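Local coordinates for protein ferritin (Ulva pertusa, PDB 3VNX) that probably oxidises iron(II) and stores the resulting iron(III) mineral inside a hollow shell of 24 subunits, at residues 52-57 and 84-89. Sequence-based numbering, arbitrary orientation. Where two conformers were deposited one is given.
Sequences YTISYV and DEEREH
In two neighbouring antiparallel helices of the ferritin four-helix bundle, 38-66 and 73-99, Ser-55 and Ile-54 pack against Glu-86, while Tyr-52 lies beside Arg-87. Their local axes approach to 7.7 Å at 168°, a close spacing consistent with the small Ser-55 facing Glu-86: Ser-55 CB lies 3.7 Å from Glu-86 CB. Ser-55 OG, anti to its backbone N, comes within 3.5 Å of Arg-87 CB on the partner helix. Ile-54 CG2 meets Glu-86 CG at 3.8 Å, on the bundle-interior side, since both residues also touch Asn-138 of helix 123-151. The Glu-86 chain bends at chi2 (-61°), and one carboxylate oxygen, OE1, accepts a weak bond from His-89 ND1 (3.2 Å). The carboxylate also lies near that of Glu-51, and the Glu-86 side chain is about 4 Å from a bound calcium ion, whose charge would probably ease the repulsion. An alanine in place of Glu-86 would probably remove negative charge beside the calcium ion and open a gap against Ile-54 CG2, besides costing His-89 its weak acceptor. On the other flank, the Tyr-52 and Arg-87 side chains run alongside each other and point the same way, but ring and guanidinium planes stand 81° apart, so the two do not stack. A water in the plane of the ring at its edge joins them, 2.7 Å from Tyr-52 OH and accepting from Arg-87 NE. Both polar ends also reach a second subunit, Tyr-52 to its His-59 and Arg-87 to its Asp-84 in a salt bridge. The contact thus spans a bundle interior with a metal and a subunit interface, an arrangement characteristic of the ferritin fold and its shell.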
loop_
_atom_site.group_PDB
_atom_site.type_symbol
_atom_site.label_atom_id
_atom_site.label_comp_id
_atom_site.label_asym_id
_atom_site.label_seq_id
_atom_site.Cartn_x
_atom_site.Cartn_y
_atom_site.Cartn_z
ATOM N N TYR A 52 16.809 3.506 -48.979
ATOM C CA TYR A 52 18.026 2.822 -48.561
ATOM C C TYR A 52 19.275 3.664 -48.848
ATOM O O TYR A 52 20.163 3.737 -48.003
ATOM C CB TYR A 52 18.131 1.421 -49.170
ATOM C CG TYR A 52 18.331 0.324 -48.138
ATOM C CD1 TYR A 52 19.376 0.397 -47.218
ATOM C CD2 TYR A 52 17.479 -0.785 -48.083
ATOM C CE1 TYR A 52 19.570 -0.598 -46.260
ATOM C CE2 TYR A 52 17.668 -1.800 -47.135
ATOM C CZ TYR A 52 18.719 -1.697 -46.222
ATOM O OH TYR A 52 18.935 -2.684 -45.271
ATOM N N THR A 53 19.335 4.326 -50.004
ATOM C CA THR A 53 20.471 5.198 -50.328
ATOM C C THR A 53 20.552 6.375 -49.362
ATOM O O THR A 53 21.621 6.688 -48.821
ATOM C CB THR A 53 20.398 5.764 -51.772
ATOM O OG1 THR A 53 20.577 4.706 -52.715
ATOM C CG2 THR A 53 21.482 6.805 -51.995
ATOM N N ILE A 54 19.411 7.031 -49.153
ATOM C CA ILE A 54 19.360 8.198 -48.265
ATOM C C ILE A 54 19.729 7.840 -46.811
ATOM O O ILE A 54 20.365 8.621 -46.097
ATOM C CB ILE A 54 17.985 8.869 -48.327
ATOM C CG1 ILE A 54 17.772 9.496 -49.705
ATOM C CG2 ILE A 54 17.835 9.904 -47.228
ATOM C CD1 ILE A 54 16.379 10.037 -49.892
ATOM N N SER A 55 19.335 6.650 -46.386
ATOM C CA SER A 55 19.752 6.159 -45.088
ATOM C C SER A 55 21.280 6.110 -45.008
ATOM O O SER A 55 21.871 6.493 -43.996
ATOM C CB SER A 55 19.159 4.775 -44.839
ATOM O OG SER A 55 19.737 4.197 -43.696
ATOM N N TYR A 56 21.914 5.648 -46.086
ATOM C CA TYR A 56 23.366 5.459 -46.113
ATOM C C TYR A 56 24.063 6.824 -46.096
ATOM O O TYR A 56 25.055 7.039 -45.388
ATOM C CB TYR A 56 23.733 4.679 -47.372
ATOM C CG TYR A 56 25.013 3.852 -47.343
ATOM C CD1 TYR A 56 25.284 2.972 -46.305
ATOM C CD2 TYR A 56 25.918 3.913 -48.404
ATOM C CE1 TYR A 56 26.445 2.192 -46.312
ATOM C CE2 TYR A 56 27.077 3.149 -48.421
ATOM C CZ TYR A 56 27.336 2.286 -47.381
ATOM O OH TYR A 56 28.490 1.527 -47.403
ATOM N N VAL A 57 23.524 7.749 -46.877
ATOM C CA VAL A 57 24.033 9.110 -46.907
ATOM C C VAL A 57 23.930 9.734 -45.532
ATOM O O VAL A 57 24.876 10.368 -45.056
ATOM C CB VAL A 57 23.230 9.970 -47.873
ATOM C CG1 VAL A 57 23.664 11.419 -47.758
ATOM C CG2 VAL A 57 23.390 9.451 -49.292
ATOM N N ASP A 84 18.670 5.536 -39.272
ATOM C CA ASP A 84 17.779 4.463 -38.821
ATOM C C ASP A 84 16.376 4.614 -39.418
ATOM O O ASP A 84 15.785 3.638 -39.910
ATOM C CB ASP A 84 17.661 4.443 -37.289
ATOM C CG ASP A 84 18.981 4.159 -36.593
ATOM O OD1 ASP A 84 19.947 3.752 -37.267
ATOM O OD2 ASP A 84 19.057 4.352 -35.363
ATOM N N GLU A 85 15.846 5.838 -39.371
ATOM C CA GLU A 85 14.477 6.112 -39.814
ATOM C C GLU A 85 14.285 5.861 -41.309
ATOM O O GLU A 85 13.271 5.282 -41.730
ATOM C CB GLU A 85 14.049 7.542 -39.450
ATOM C CG GLU A 85 12.829 8.054 -40.229
ATOM C CD GLU A 85 12.303 9.402 -39.731
ATOM O OE1 GLU A 85 12.624 9.792 -38.590
ATOM O OE2 GLU A 85 11.553 10.069 -40.482
ATOM N N GLU A 86 15.260 6.288 -42.120
ATOM C CA GLU A 86 15.140 6.098 -43.570
ATOM C C GLU A 86 15.229 4.616 -43.941
ATOM O O GLU A 86 14.565 4.152 -44.887
ATOM C CB GLU A 86 16.177 6.906 -44.357
ATOM C CG GLU A 86 15.973 8.403 -44.325
ATOM C CD GLU A 86 14.640 8.858 -44.923
ATOM O OE1 GLU A 86 13.812 9.419 -44.170
ATOM O OE2 GLU A 86 14.428 8.680 -46.143
ATOM N N ARG A 87 16.051 3.885 -43.193
ATOM C CA ARG A 87 16.215 2.451 -43.423
ATOM C C ARG A 87 14.925 1.727 -43.085
ATOM O O ARG A 87 14.542 0.774 -43.762
ATOM C CB ARG A 87 17.371 1.893 -42.590
ATOM C CG ARG A 87 17.502 0.390 -42.647
ATOM C CD ARG A 87 18.854 -0.061 -42.105
ATOM N NE ARG A 87 18.958 -1.515 -41.955
ATOM C CZ ARG A 87 18.496 -2.204 -40.912
ATOM N NH1 ARG A 87 17.871 -1.573 -39.912
ATOM N NH2 ARG A 87 18.658 -3.527 -40.865
ATOM N N GLU A 88 14.252 2.194 -42.034
ATOM C CA GLU A 88 12.939 1.678 -41.671
ATOM C C GLU A 88 11.897 2.027 -42.739
ATOM O O GLU A 88 10.990 1.244 -43.001
ATOM C CB GLU A 88 12.523 2.176 -40.273
ATOM C CG GLU A 88 11.073 1.832 -39.848
ATOM C CD GLU A 88 10.755 0.323 -39.749
ATOM O OE1 GLU A 88 9.620 -0.070 -40.129
ATOM O OE2 GLU A 88 11.615 -0.466 -39.283
ATOM N N HIS A 89 12.027 3.194 -43.362
ATOM C CA HIS A 89 11.156 3.522 -44.486
ATOM C C HIS A 89 11.309 2.490 -45.599
ATOM O O HIS A 89 10.310 2.023 -46.161
ATOM C CB HIS A 89 11.421 4.931 -45.016
ATOM C CG HIS A 89 10.975 6.018 -44.088
ATOM N ND1 HIS A 89 11.466 7.303 -44.157
ATOM C CD2 HIS A 89 10.082 6.009 -43.070
ATOM C CE1 HIS A 89 10.896 8.041 -43.223
ATOM N NE2 HIS A 89 10.052 7.280 -42.545
HETATM O O HOH W 1 20.792 -2.864 -43.383
#